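Local atomic coordinates of Rab GDP dissociation inhibitor alpha (Naegleria fowleri, PDB entry 6C87), a protein that probably binds prenylated Rab GTPases in their GDP-bound form, slows release of the nucleotide and recycles them between membrane and cytosol. Residues A[325-330]-A[349-354]. Sequence-based numbering, arbitrary orientation.
Sequences AKSSQI and SFTHHV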
ATOM      1  N   ALA A 325      16.772 -35.069  19.860  1.00 34.19           N
ATOM      2  CA  ALA A 325      16.387 -34.356  18.650  1.00 39.92           C
ATOM      3  C   ALA A 325      17.393 -34.616  17.528  1.00 41.86           C
ATOM      4  O   ALA A 325      18.611 -34.594  17.745  1.00 39.16           O
ATOM      5  CB  ALA A 325      16.281 -32.856  18.937  1.00 36.66           C
ATOM      6  N   LYS A 326      16.877 -34.893  16.330  1.00 37.20           N
ATOM      7  CA  LYS A 326      17.714 -35.133  15.165  1.00 31.70           C
ATOM      8  C   LYS A 326      17.949 -33.872  14.335  1.00 30.69           C
ATOM      9  O   LYS A 326      18.693 -33.920  13.349  1.00 27.32           O
ATOM     10  CB  LYS A 326      17.092 -36.241  14.311  1.00 31.40           C
ATOM     11  CG  LYS A 326      16.992 -37.558  15.064  1.00 40.32           C
ATOM     12  CD  LYS A 326      16.271 -38.619  14.253  1.00 43.93           C
ATOM     13  CE  LYS A 326      15.265 -39.339  15.113  1.00 58.78           C
ATOM     14  NZ  LYS A 326      14.224 -38.406  15.641  1.00 65.66           N
ATOM     15  N   SER A 327      17.312 -32.762  14.692  1.00 28.15           N
ATOM     16  CA  SER A 327      17.598 -31.448  14.133  1.00 24.52           C
ATOM     17  C   SER A 327      17.144 -30.425  15.162  1.00 29.24           C
ATOM     18  O   SER A 327      16.164 -30.656  15.877  1.00 28.82           O
ATOM     19  CB  SER A 327      16.890 -31.211  12.790  1.00 24.56           C
ATOM     20  OG  SER A 327      15.476 -31.364  12.881  1.00 25.19           O
ATOM     21  N   SER A 328      17.862 -29.305  15.251  1.00 31.63           N
ATOM     22  CA  SER A 328      17.565 -28.397  16.348  1.00 36.13           C
ATOM     23  C   SER A 328      18.148 -27.015  16.098  1.00 34.61           C
ATOM     24  O   SER A 328      19.231 -26.870  15.529  1.00 38.19           O
ATOM     25  CB  SER A 328      18.091 -28.950  17.675  1.00 48.81           C
ATOM     26  OG  SER A 328      17.553 -28.223  18.760  1.00 66.99           O
ATOM     27  N   GLN A 329      17.410 -26.007  16.560  1.00 32.30           N
ATOM     28  CA  GLN A 329      17.897 -24.643  16.716  1.00 32.13           C
ATOM     29  C   GLN A 329      18.298 -24.439  18.175  1.00 32.33           C
ATOM     30  O   GLN A 329      17.531 -24.781  19.083  1.00 34.94           O
ATOM     31  CB  GLN A 329      16.811 -23.640  16.320  1.00 28.36           C
ATOM     32  CG  GLN A 329      17.194 -22.178  16.498  1.00 33.02           C
ATOM     33  CD  GLN A 329      18.071 -21.660  15.372  1.00 41.81           C
ATOM     34  OE1 GLN A 329      19.236 -22.039  15.252  1.00 38.75           O
ATOM     35  NE2 GLN A 329      17.519 -20.763  14.557  1.00 41.81           N
ATOM     36  N   ILE A 330      19.490 -23.877  18.401  1.00 35.06           N
ATOM     37  CA  ILE A 330      20.007 -23.615  19.747  1.00 30.49           C
ATOM     38  C   ILE A 330      20.564 -22.199  19.795  1.00 28.78           C
ATOM     39  O   ILE A 330      21.524 -21.888  19.082  1.00 31.10           O
ATOM     40  CB  ILE A 330      21.099 -24.619  20.148  1.00 34.58           C
ATOM     41  CG1 ILE A 330      20.707 -26.045  19.739  1.00 29.34           C
ATOM     42  CG2 ILE A 330      21.348 -24.540  21.653  1.00 29.66           C
ATOM     43  CD1 ILE A 330      21.764 -27.065  20.013  1.00 24.63           C
ATOM     44  N   SER A 349      20.882 -33.437  10.376  1.00 37.64           N
ATOM     45  CA  SER A 349      21.343 -34.818  10.381  1.00 36.14           C
ATOM     46  C   SER A 349      20.794 -35.558   9.161  1.00 35.50           C
ATOM     47  O   SER A 349      20.356 -34.940   8.182  1.00 30.05           O
ATOM     48  CB  SER A 349      20.909 -35.512  11.681  1.00 37.49           C
ATOM     49  OG  SER A 349      19.497 -35.631  11.713  1.00 33.97           O
ATOM     50  N   PHE A 350      20.806 -36.889   9.247  1.00 32.12           N
ATOM     51  CA  PHE A 350      20.227 -37.744   8.220  1.00 31.59           C
ATOM     52  C   PHE A 350      18.777 -37.385   7.929  1.00 36.63           C
ATOM     53  O   PHE A 350      18.298 -37.615   6.814  1.00 34.55           O
ATOM     54  CB  PHE A 350      20.337 -39.215   8.653  1.00 37.25           C
ATOM     55  CG  PHE A 350      20.094 -39.446  10.145  1.00 56.25           C
ATOM     56  CD1 PHE A 350      21.117 -39.255  11.080  1.00 44.99           C
ATOM     57  CD2 PHE A 350      18.847 -39.870  10.611  1.00 66.98           C
ATOM     58  CE1 PHE A 350      20.901 -39.459  12.439  1.00 37.61           C
ATOM     59  CE2 PHE A 350      18.628 -40.086  11.980  1.00 63.20           C
ATOM     60  CZ  PHE A 350      19.663 -39.879  12.892  1.00 49.71           C
ATOM     61  N   THR A 351      18.062 -36.813   8.908  1.00 37.32           N
ATOM     62  CA  THR A 351      16.645 -36.520   8.711  1.00 39.58           C
ATOM     63  C   THR A 351      16.413 -35.443   7.664  1.00 33.90           C
ATOM     64  O   THR A 351      15.308 -35.359   7.116  1.00 33.24           O
ATOM     65  CB  THR A 351      15.956 -36.110  10.026  1.00 34.52           C
ATOM     66  OG1 THR A 351      16.635 -35.000  10.628  1.00 33.41           O
ATOM     67  CG2 THR A 351      15.885 -37.280  10.989  1.00 28.52           C
ATOM     68  N   HIS A 352      17.419 -34.619   7.374  1.00 30.34           N
ATOM     69  CA  HIS A 352      17.352 -33.707   6.244  1.00 28.33           C
ATOM     70  C   HIS A 352      18.252 -34.152   5.098  1.00 34.84           C
ATOM     71  O   HIS A 352      18.441 -33.396   4.140  1.00 32.27           O
ATOM     72  CB  HIS A 352      17.699 -32.288   6.696  1.00 25.92           C
ATOM     73  CG  HIS A 352      16.616 -31.637   7.503  1.00 48.67           C
ATOM     74  ND1 HIS A 352      16.573 -31.695   8.882  1.00 53.23           N
ATOM     75  CD2 HIS A 352      15.504 -30.963   7.121  1.00 53.49           C
ATOM     76  CE1 HIS A 352      15.504 -31.049   9.313  1.00 52.19           C
ATOM     77  NE2 HIS A 352      14.835 -30.600   8.265  1.00 53.72           N
ATOM     78  N   HIS A 353      18.775 -35.383   5.165  1.00 40.86           N
ATOM     79  CA  HIS A 353      19.670 -35.949   4.153  1.00 38.71           C
ATOM     80  C   HIS A 353      20.876 -35.051   3.896  1.00 38.82           C
ATOM     81  O   HIS A 353      21.268 -34.811   2.753  1.00 31.87           O
ATOM     82  CB  HIS A 353      18.937 -36.243   2.848  1.00 41.91           C
ATOM     83  CG  HIS A 353      18.051 -37.438   2.922  1.00 46.13           C
ATOM     84  ND1 HIS A 353      16.685 -37.342   3.063  1.00 47.30           N
ATOM     85  CD2 HIS A 353      18.342 -38.758   2.941  1.00 48.14           C
ATOM     86  CE1 HIS A 353      16.167 -38.556   3.126  1.00 51.49           C
ATOM     87  NE2 HIS A 353      17.152 -39.433   3.063  1.00 50.16           N
ATOM     88  N   VAL A 354      21.455 -34.527   4.972  1.00 34.34           N
ATOM     89  CA  VAL A 354      22.724 -33.816   4.893  1.00 32.81           C
ATOM     90  C   VAL A 354      23.877 -34.594   5.518  1.00 32.67           C
ATOM     91  O   VAL A 354      25.034 -34.155   5.406  1.00 27.35           O
ATOM     92  CB  VAL A 354      22.614 -32.401   5.501  1.00 38.04           C
ATOM     93  CG1 VAL A 354      21.535 -31.615   4.754  1.00 38.76           C
ATOM     94  CG2 VAL A 354      22.289 -32.470   7.001  1.00 31.20           C
TER
HETATM   95  O   HOH W   1      14.751 -33.576  11.922  1.00 27.52           O
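The hydroxyl of Ser349 is the polar knot between 325-330 and 349-354: its OG donates to the carbonyl O of Lys326 over 2.5 Å. The donor lies 17° from the plane of that carbonyl, with a C=O...OG angle of 138°. From its own loop, the backbone N of Thr351 reaches the same OG in a weak but nearly straight bond of 3.4 Å. A chi1 of 67° sets OG between the backbone N and the carbonyl carbon of Ser349, where it also sits over the centre of the Phe350 ring, 4.0 Å above the plane.

Next to this bond the aliphatic part of Lys326 does the nonpolar packing. Its CD lies 3.5 Å from CG2 of Thr351, the two side chains crossing at about a right angle, and comes against CE2 of Phe350 at 3.6 Å. Beyond CD the lysine chain bends and its end turns away from the loop. The Phe350 ring in turn meets Tyr360 edge-to-face.

Ser327 makes the second polar link through a water, which is 2.5 Å from its OG and 2.7 Å from OG1 of Thr351. The same serine OG is hydrogen-bonded to the backbone N of Glu115 and lies near the plane of the His352 ring, at its CE1 edge.

Ser328 and Ile330 pair in antiparallel fashion with strand 343-349, through Val347 and Cys345, while Gln329 bonds to strand 111-121 on its other flank. The contact thus lies at one end of an antiparallel strand pair in the large mixed sheet of the GDI fold: the residues leading into strand 328-332 meet the short 3-10 turn, 350-351, that follows its antiparallel partner.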